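Local structure of CRISPR-associated protein Cse2 (Thermus thermophilus, 2ZCA) at residues Phe7-Gln15 / Val65-His76; Leu104-Leu115 / Leu131-Phe139. The protein probably takes part in CRISPR-based adaptive immunity against viruses and other mobile genetic elements, as a member of the CasB/Cse2 family of type I-E systems. All coordinates share one frame; numbering follows the deposited sequence.

Contact 1 (Phe7-Gln15 / Val65-His76); sequences FLDWLKRLQ and VAALYALKDGDH
Lys12 NZ gives its shortest bond to Gly74 O, 2.6 Å away and in the plane of that carbonyl, and a longer one to a water that in turn donates to His76 O. The lysine reaches this spot because its chain bends at chi2 (-63°) and then runs straight, passing the phenol of Tyr69 so that CD lies 3.0 Å from Tyr69 OH. Next to it, Gln15 stretches across from the end of segment 7-15 and uses both ends of its amide: OE1 accepts a weak bond from Tyr69 OH, and NE2 donates to Asp73 O, 3.2 Å away. This second bond is almost straight at the hydrogen (172°) and keeps to the plane of the glutamine amide, but it meets the Asp73 carbonyl from above its plane. The carboxylate of Asp73 turns elsewhere, to a salt bridge with Arg24. Tyr69 is the central knob, set among Leu8, Leu11, Lys12 and Gln15. Leu11 CB lies over one face of its ring, 3.9 Å from the centroid, and Gly74 CA over the opposite face, which clamps the ring between helix and turn. Leu8 sends its CD1 methyl to Tyr69 CE2. Toward the N-terminal ends of both segments, Phe7 CZ and Leu11 CD2 both close on Ala66 CB. The segment axes of the two helices cross at -47°, 11.3 Å apart, a knob-into-hole helix packing whose polar end meets a Schellman motif, with Asp73 as C-prime residue, and the type I' turn Lys72-Asp75.

Contact 2 (Leu104-Leu115 / Leu131-Phe139); sequences LEADRDQIAFRL and LLDDLLRWF
The short helical segments 111-115 and 131-136 run roughly antiparallel, at 152° and 13.2 Å between axes, while the loops at their near ends bring Arg108 and Phe139 together. Arg108 lays its guanidinium flat on the Phe139 ring, planes 16° apart and centres 4.4 Å apart, an off-centre cation-pi stack. Its CG presses on the same ring near CE1, and NH2 reaches back to Phe139 CB. Ile111 works on three partners: CD1 sits over the face of Trp138, 3.7 Å from CE2, CG1 meets Leu135 CD1, and CG2 touches Phe139 at the ring edge. With CG1 anti to the backbone N (chi1 -172°), the longer branch is the one sent to the indole. Two near-antiparallel helices of an all-helical fold pack here, with the loops at their adjoining ends adding the aromatic contacts; an Asx turn, Asp107 OD1 accepting from Asp109 N, precedes helix 111-121. Asp107 N in turn donates to Gln110 OE1. Deeper in, the leucines interlock methyl to methyl: Leu115 CD1 meets Leu131 CD1 at 4.2 Å and Leu115 CD2 meets Leu135 CD2. Trp138 NE1 points in the indole plane at Ala106 O, a straight but weak bond of 3.3 Å, and Trp149 of helix 144-155 packs edge-to-face with the same indole.

The two contacts follow one another along the chain, contact 1 closing before contact 2 opens, and their centres lie 18 Å apart on opposite sides of the centre of the chain. Contact 1 joins helices 3-15 and 56-71; contact 2 joins helices 111-121 and 128-136. Helix 128-136 bridges them, since Leu132 packs on Phe7 and Val65, with its CD2 3.5 Å from Phe7 CB. Leu68, on helix 56-71, likewise meets both Leu115 and Leu131. These contacts link helices 3-15 and 56-71 to helices 111-121 and 128-136, consistent with a shared apolar core in this strandless fold.

Contact 1 (Phe7-Gln15 / Val65-His76)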
# COMPACT_ATOMS: atom_id res chain seq x y z
N PHE A 7 5.86 7.55 -7.07
CA PHE A 7 4.49 7.12 -7.32
C PHE A 7 3.50 7.97 -6.53
O PHE A 7 2.40 8.27 -7.00
CB PHE A 7 4.33 5.64 -6.96
CG PHE A 7 3.05 5.03 -7.48
CD1 PHE A 7 2.70 5.16 -8.82
CD2 PHE A 7 2.20 4.34 -6.63
CE1 PHE A 7 1.52 4.61 -9.31
CE2 PHE A 7 1.01 3.77 -7.11
CZ PHE A 7 0.68 3.91 -8.45
N LEU A 8 3.88 8.36 -5.32
CA LEU A 8 3.01 9.18 -4.49
C LEU A 8 2.77 10.52 -5.20
O LEU A 8 1.65 11.04 -5.18
CB LEU A 8 3.65 9.43 -3.13
CG LEU A 8 2.84 10.33 -2.19
CD1 LEU A 8 1.47 9.71 -1.92
CD2 LEU A 8 3.62 10.49 -0.89
N ASP A 9 3.82 11.06 -5.81
CA ASP A 9 3.70 12.32 -6.53
C ASP A 9 2.69 12.14 -7.66
O ASP A 9 1.84 13.00 -7.90
CB ASP A 9 5.06 12.74 -7.11
CG ASP A 9 5.01 14.09 -7.80
OD1 ASP A 9 4.80 15.10 -7.11
OD2 ASP A 9 5.18 14.13 -9.04
N TRP A 10 2.80 11.02 -8.36
CA TRP A 10 1.90 10.71 -9.47
C TRP A 10 0.45 10.64 -8.99
O TRP A 10 -0.44 11.23 -9.59
CB TRP A 10 2.31 9.38 -10.12
CG TRP A 10 1.37 8.90 -11.19
CD1 TRP A 10 0.29 8.08 -11.02
CD2 TRP A 10 1.41 9.22 -12.58
NE1 TRP A 10 -0.34 7.87 -12.23
CE2 TRP A 10 0.32 8.56 -13.20
CE3 TRP A 10 2.26 10.01 -13.37
CZ2 TRP A 10 0.07 8.66 -14.57
CZ3 TRP A 10 2.01 10.11 -14.74
CH2 TRP A 10 0.92 9.44 -15.32
N LEU A 11 0.22 9.91 -7.90
CA LEU A 11 -1.13 9.79 -7.35
C LEU A 11 -1.66 11.14 -6.90
O LEU A 11 -2.82 11.46 -7.15
CB LEU A 11 -1.14 8.79 -6.19
CG LEU A 11 -0.83 7.35 -6.60
CD1 LEU A 11 -0.73 6.46 -5.37
CD2 LEU A 11 -1.92 6.85 -7.54
N LYS A 12 -0.82 11.94 -6.26
CA LYS A 12 -1.24 13.27 -5.79
C LYS A 12 -1.59 14.17 -6.97
O LYS A 12 -2.52 14.98 -6.89
CB LYS A 12 -0.13 13.92 -4.95
CG LYS A 12 -0.05 13.38 -3.54
CD LYS A 12 -1.33 13.69 -2.78
CE LYS A 12 -1.37 13.04 -1.42
NZ LYS A 12 -2.65 13.34 -0.73
N ARG A 13 -0.85 14.03 -8.06
CA ARG A 13 -1.11 14.83 -9.26
C ARG A 13 -2.47 14.42 -9.84
O ARG A 13 -3.26 15.28 -10.25
CB ARG A 13 -0.01 14.61 -10.29
CG ARG A 13 -0.20 15.37 -11.58
CD ARG A 13 0.94 15.10 -12.56
NE ARG A 13 0.78 15.86 -13.80
CZ ARG A 13 1.62 15.80 -14.82
NH1 ARG A 13 2.70 15.03 -14.76
NH2 ARG A 13 1.40 16.52 -15.91
N LEU A 14 -2.73 13.12 -9.85
CA LEU A 14 -3.98 12.57 -10.36
C LEU A 14 -5.16 13.07 -9.53
O LEU A 14 -6.19 13.48 -10.06
CB LEU A 14 -3.97 11.04 -10.30
CG LEU A 14 -4.14 10.22 -11.57
CD1 LEU A 14 -4.23 8.74 -11.19
CD2 LEU A 14 -5.40 10.64 -12.31
N GLN A 15 -4.99 13.03 -8.21
CA GLN A 15 -6.04 13.47 -7.30
C GLN A 15 -6.35 14.96 -7.48
O GLN A 15 -7.44 15.42 -7.13
CB GLN A 15 -5.64 13.17 -5.86
CG GLN A 15 -6.65 13.63 -4.81
CD GLN A 15 -6.52 12.86 -3.51
OE1 GLN A 15 -5.43 12.45 -3.12
NE2 GLN A 15 -7.64 12.69 -2.81
N VAL A 65 -1.02 -0.39 -4.10
CA VAL A 65 -0.86 0.85 -3.36
C VAL A 65 -1.82 1.93 -3.86
O VAL A 65 -2.36 2.70 -3.07
CB VAL A 65 0.60 1.36 -3.44
CG1 VAL A 65 0.70 2.77 -2.87
CG2 VAL A 65 1.51 0.42 -2.65
N ALA A 66 -2.05 1.98 -5.17
CA ALA A 66 -2.99 2.96 -5.72
C ALA A 66 -4.38 2.66 -5.15
O ALA A 66 -5.13 3.58 -4.81
CB ALA A 66 -3.02 2.88 -7.25
N ALA A 67 -4.72 1.38 -5.06
CA ALA A 67 -6.03 0.98 -4.54
C ALA A 67 -6.18 1.35 -3.07
O ALA A 67 -7.22 1.85 -2.65
CB ALA A 67 -6.22 -0.53 -4.72
N LEU A 68 -5.13 1.11 -2.29
CA LEU A 68 -5.18 1.43 -0.86
C LEU A 68 -5.18 2.94 -0.64
O LEU A 68 -5.77 3.45 0.31
CB LEU A 68 -4.00 0.77 -0.14
CG LEU A 68 -4.07 -0.77 -0.22
CD1 LEU A 68 -2.79 -1.38 0.33
CD2 LEU A 68 -5.28 -1.26 0.57
N TYR A 69 -4.50 3.66 -1.54
CA TYR A 69 -4.44 5.12 -1.47
C TYR A 69 -5.86 5.66 -1.68
O TYR A 69 -6.30 6.56 -0.97
CB TYR A 69 -3.48 5.63 -2.55
CG TYR A 69 -3.41 7.13 -2.73
CD1 TYR A 69 -4.30 7.80 -3.58
CD2 TYR A 69 -2.41 7.87 -2.10
CE1 TYR A 69 -4.18 9.18 -3.80
CE2 TYR A 69 -2.28 9.24 -2.32
CZ TYR A 69 -3.17 9.89 -3.17
OH TYR A 69 -3.02 11.24 -3.39
N ALA A 70 -6.57 5.09 -2.65
CA ALA A 70 -7.94 5.51 -2.93
C ALA A 70 -8.86 5.18 -1.75
O ALA A 70 -9.73 5.98 -1.40
CB ALA A 70 -8.43 4.83 -4.20
N LEU A 71 -8.68 4.01 -1.16
CA LEU A 71 -9.49 3.58 -0.02
C LEU A 71 -9.42 4.62 1.10
O LEU A 71 -10.42 4.90 1.77
CB LEU A 71 -9.01 2.22 0.50
CG LEU A 71 -9.68 1.69 1.78
CD1 LEU A 71 -11.16 1.42 1.52
CD2 LEU A 71 -8.98 0.42 2.25
N LYS A 72 -8.23 5.19 1.28
CA LYS A 72 -8.00 6.20 2.31
C LYS A 72 -8.19 7.61 1.75
O LYS A 72 -7.81 8.60 2.38
CB LYS A 72 -6.59 6.04 2.89
CG LYS A 72 -6.44 4.86 3.85
CD LYS A 72 -7.10 5.16 5.19
CE LYS A 72 -7.02 3.98 6.15
NZ LYS A 72 -7.61 4.29 7.48
N ASP A 73 -8.79 7.69 0.57
CA ASP A 73 -9.05 8.97 -0.08
C ASP A 73 -7.80 9.84 -0.21
O ASP A 73 -7.86 11.06 -0.06
CB ASP A 73 -10.15 9.72 0.68
CG ASP A 73 -10.86 10.74 -0.19
OD1 ASP A 73 -11.32 10.36 -1.29
OD2 ASP A 73 -10.96 11.91 0.23
N GLY A 74 -6.67 9.19 -0.47
CA GLY A 74 -5.41 9.90 -0.63
C GLY A 74 -4.83 10.56 0.60
O GLY A 74 -3.98 11.45 0.49
N ASP A 75 -5.26 10.13 1.78
CA ASP A 75 -4.74 10.73 3.01
C ASP A 75 -3.35 10.20 3.35
O ASP A 75 -3.19 9.31 4.19
CB ASP A 75 -5.71 10.48 4.18
CG ASP A 75 -5.27 11.19 5.45
OD1 ASP A 75 -4.52 12.18 5.37
OD2 ASP A 75 -5.70 10.76 6.55
N HIS A 76 -2.35 10.75 2.68
CA HIS A 76 -0.97 10.35 2.90
C HIS A 76 -0.39 11.12 4.08
O HIS A 76 -0.38 12.35 4.09
CB HIS A 76 -0.13 10.61 1.65
CG HIS A 76 1.34 10.47 1.86
ND1 HIS A 76 2.18 11.55 2.02
CD2 HIS A 76 2.12 9.36 1.99
CE1 HIS A 76 3.41 11.12 2.24
NE2 HIS A 76 3.40 9.80 2.22
O HOH W 1 -2.12 13.99 2.41

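Contact 2 (Leu104-Leu115 / Leu131-Phe139)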
# COMPACT_ATOMS: atom_id res chain seq x y z
N LEU A 104 3.09 -9.70 8.72
CA LEU A 104 4.53 -9.86 8.54
C LEU A 104 4.87 -11.25 8.00
O LEU A 104 5.86 -11.44 7.30
CB LEU A 104 5.26 -9.66 9.88
CG LEU A 104 5.12 -8.31 10.57
CD1 LEU A 104 5.95 -8.32 11.85
CD2 LEU A 104 5.60 -7.19 9.64
N GLU A 105 4.02 -12.23 8.32
CA GLU A 105 4.25 -13.62 7.89
C GLU A 105 3.62 -13.97 6.54
O GLU A 105 3.81 -15.08 6.05
CB GLU A 105 3.70 -14.57 8.96
CG GLU A 105 4.35 -14.40 10.32
CD GLU A 105 3.46 -14.83 11.48
OE1 GLU A 105 2.32 -15.28 11.23
OE2 GLU A 105 3.90 -14.71 12.64
N ALA A 106 2.90 -13.04 5.94
CA ALA A 106 2.23 -13.29 4.66
C ALA A 106 3.16 -13.55 3.49
O ALA A 106 4.16 -12.85 3.31
CB ALA A 106 1.30 -12.12 4.33
N ASP A 107 2.83 -14.56 2.69
CA ASP A 107 3.63 -14.87 1.51
C ASP A 107 2.96 -14.28 0.27
O ASP A 107 1.98 -13.54 0.38
CB ASP A 107 3.84 -16.38 1.33
CG ASP A 107 2.55 -17.15 1.14
OD1 ASP A 107 1.57 -16.59 0.59
OD2 ASP A 107 2.51 -18.34 1.52
N ARG A 108 3.48 -14.60 -0.91
CA ARG A 108 2.93 -14.06 -2.15
C ARG A 108 1.42 -14.22 -2.34
O ARG A 108 0.78 -13.35 -2.93
CB ARG A 108 3.65 -14.66 -3.35
CG ARG A 108 5.10 -14.22 -3.49
CD ARG A 108 5.68 -14.64 -4.83
NE ARG A 108 7.05 -14.16 -5.02
CZ ARG A 108 8.10 -14.58 -4.32
NH1 ARG A 108 7.94 -15.49 -3.37
NH2 ARG A 108 9.30 -14.08 -4.56
N ASP A 109 0.85 -15.31 -1.84
CA ASP A 109 -0.58 -15.55 -2.02
C ASP A 109 -1.47 -14.89 -0.96
O ASP A 109 -2.69 -14.88 -1.10
CB ASP A 109 -0.86 -17.05 -2.04
CG ASP A 109 -0.05 -17.78 -3.09
OD1 ASP A 109 -0.04 -17.33 -4.26
OD2 ASP A 109 0.57 -18.81 -2.76
N GLN A 110 -0.86 -14.33 0.08
CA GLN A 110 -1.62 -13.72 1.16
C GLN A 110 -1.44 -12.21 1.32
O GLN A 110 -2.32 -11.53 1.84
CB GLN A 110 -1.23 -14.37 2.49
CG GLN A 110 -1.22 -15.88 2.51
CD GLN A 110 -0.47 -16.43 3.71
OE1 GLN A 110 0.74 -16.20 3.86
NE2 GLN A 110 -1.18 -17.14 4.58
N ILE A 111 -0.28 -11.70 0.90
CA ILE A 111 0.03 -10.29 1.07
C ILE A 111 -0.99 -9.26 0.59
O ILE A 111 -1.29 -8.30 1.32
CB ILE A 111 1.43 -9.95 0.47
CG1 ILE A 111 1.82 -8.52 0.83
CG2 ILE A 111 1.42 -10.14 -1.03
CD1 ILE A 111 1.86 -8.25 2.32
N ALA A 112 -1.55 -9.43 -0.60
CA ALA A 112 -2.52 -8.46 -1.10
C ALA A 112 -3.74 -8.40 -0.18
O ALA A 112 -4.18 -7.31 0.21
CB ALA A 112 -2.95 -8.82 -2.53
N PHE A 113 -4.29 -9.56 0.16
CA PHE A 113 -5.46 -9.63 1.03
C PHE A 113 -5.18 -9.05 2.42
O PHE A 113 -5.93 -8.23 2.93
CB PHE A 113 -5.93 -11.07 1.17
CG PHE A 113 -7.08 -11.25 2.13
CD1 PHE A 113 -8.35 -10.80 1.80
CD2 PHE A 113 -6.88 -11.85 3.37
CE1 PHE A 113 -9.42 -10.95 2.69
CE2 PHE A 113 -7.94 -12.00 4.27
CZ PHE A 113 -9.21 -11.55 3.92
N ARG A 114 -4.08 -9.49 3.03
CA ARG A 114 -3.76 -9.01 4.37
C ARG A 114 -3.40 -7.54 4.45
O ARG A 114 -3.66 -6.88 5.46
CB ARG A 114 -2.65 -9.86 4.98
CG ARG A 114 -3.15 -11.25 5.32
CD ARG A 114 -2.09 -12.15 5.94
NE ARG A 114 -2.70 -13.40 6.37
CZ ARG A 114 -2.02 -14.47 6.78
NH1 ARG A 114 -0.69 -14.45 6.81
NH2 ARG A 114 -2.67 -15.56 7.15
N LEU A 115 -2.82 -7.01 3.37
CA LEU A 115 -2.46 -5.60 3.38
C LEU A 115 -3.73 -4.76 3.24
O LEU A 115 -3.86 -3.72 3.89
CB LEU A 115 -1.49 -5.28 2.23
CG LEU A 115 -0.73 -3.96 2.36
CD1 LEU A 115 0.15 -3.98 3.62
CD2 LEU A 115 0.13 -3.75 1.12
N LEU A 131 5.04 2.75 2.08
CA LEU A 131 4.29 1.51 1.86
C LEU A 131 4.71 0.85 0.54
O LEU A 131 4.93 -0.36 0.49
CB LEU A 131 2.78 1.79 1.86
CG LEU A 131 1.92 0.53 1.69
CD1 LEU A 131 2.25 -0.48 2.79
CD2 LEU A 131 0.44 0.90 1.74
N LEU A 132 4.82 1.64 -0.52
CA LEU A 132 5.22 1.06 -1.81
C LEU A 132 6.68 0.61 -1.77
O LEU A 132 7.00 -0.48 -2.24
CB LEU A 132 5.03 2.07 -2.95
CG LEU A 132 5.50 1.56 -4.32
CD1 LEU A 132 4.75 0.28 -4.68
CD2 LEU A 132 5.29 2.63 -5.37
N ASP A 133 7.57 1.43 -1.23
CA ASP A 133 8.97 1.04 -1.18
C ASP A 133 9.12 -0.27 -0.43
O ASP A 133 9.95 -1.11 -0.78
CB ASP A 133 9.82 2.12 -0.49
CG ASP A 133 10.02 3.35 -1.36
OD1 ASP A 133 10.21 3.19 -2.58
OD2 ASP A 133 9.99 4.47 -0.82
N ASP A 134 8.32 -0.45 0.62
CA ASP A 134 8.37 -1.67 1.41
C ASP A 134 7.78 -2.87 0.67
O ASP A 134 8.36 -3.95 0.66
CB ASP A 134 7.66 -1.48 2.75
CG ASP A 134 8.40 -0.54 3.68
OD1 ASP A 134 9.61 -0.32 3.45
OD2 ASP A 134 7.78 -0.05 4.65
N LEU A 135 6.63 -2.68 0.03
CA LEU A 135 5.99 -3.77 -0.70
C LEU A 135 6.89 -4.25 -1.84
O LEU A 135 6.96 -5.44 -2.14
CB LEU A 135 4.63 -3.30 -1.24
CG LEU A 135 3.73 -4.36 -1.89
CD1 LEU A 135 3.50 -5.53 -0.93
CD2 LEU A 135 2.41 -3.72 -2.29
N LEU A 136 7.58 -3.31 -2.48
CA LEU A 136 8.48 -3.66 -3.57
C LEU A 136 9.62 -4.57 -3.12
O LEU A 136 10.14 -5.36 -3.91
CB LEU A 136 9.06 -2.39 -4.19
CG LEU A 136 8.12 -1.58 -5.09
CD1 LEU A 136 8.73 -0.22 -5.40
CD2 LEU A 136 7.87 -2.37 -6.37
N ARG A 137 9.99 -4.48 -1.85
CA ARG A 137 11.09 -5.28 -1.31
C ARG A 137 10.60 -6.37 -0.36
O ARG A 137 11.38 -7.01 0.33
CB ARG A 137 12.07 -4.37 -0.58
CG ARG A 137 12.65 -3.25 -1.44
CD ARG A 137 13.43 -2.26 -0.58
NE ARG A 137 12.56 -1.51 0.32
CZ ARG A 137 13.00 -0.78 1.34
NH1 ARG A 137 14.31 -0.71 1.59
NH2 ARG A 137 12.15 -0.13 2.13
N TRP A 138 9.29 -6.61 -0.36
CA TRP A 138 8.69 -7.58 0.54
C TRP A 138 9.19 -9.01 0.41
O TRP A 138 9.24 -9.75 1.40
CB TRP A 138 7.17 -7.55 0.36
CG TRP A 138 6.41 -8.24 1.46
CD1 TRP A 138 5.97 -9.54 1.47
CD2 TRP A 138 6.01 -7.67 2.71
NE1 TRP A 138 5.31 -9.80 2.65
CE2 TRP A 138 5.32 -8.67 3.43
CE3 TRP A 138 6.16 -6.40 3.29
CZ2 TRP A 138 4.79 -8.45 4.70
CZ3 TRP A 138 5.62 -6.18 4.56
CH2 TRP A 138 4.95 -7.20 5.25
N PHE A 139 9.58 -9.41 -0.79
CA PHE A 139 10.02 -10.77 -1.01
C PHE A 139 11.52 -11.03 -0.93
O PHE A 139 12.01 -12.04 -1.43
CB PHE A 139 9.44 -11.26 -2.32
CG PHE A 139 7.95 -11.11 -2.38
CD1 PHE A 139 7.14 -11.86 -1.52
CD2 PHE A 139 7.36 -10.18 -3.22
CE1 PHE A 139 5.76 -11.66 -1.50
CE2 PHE A 139 5.99 -9.98 -3.21
CZ PHE A 139 5.19 -10.72 -2.34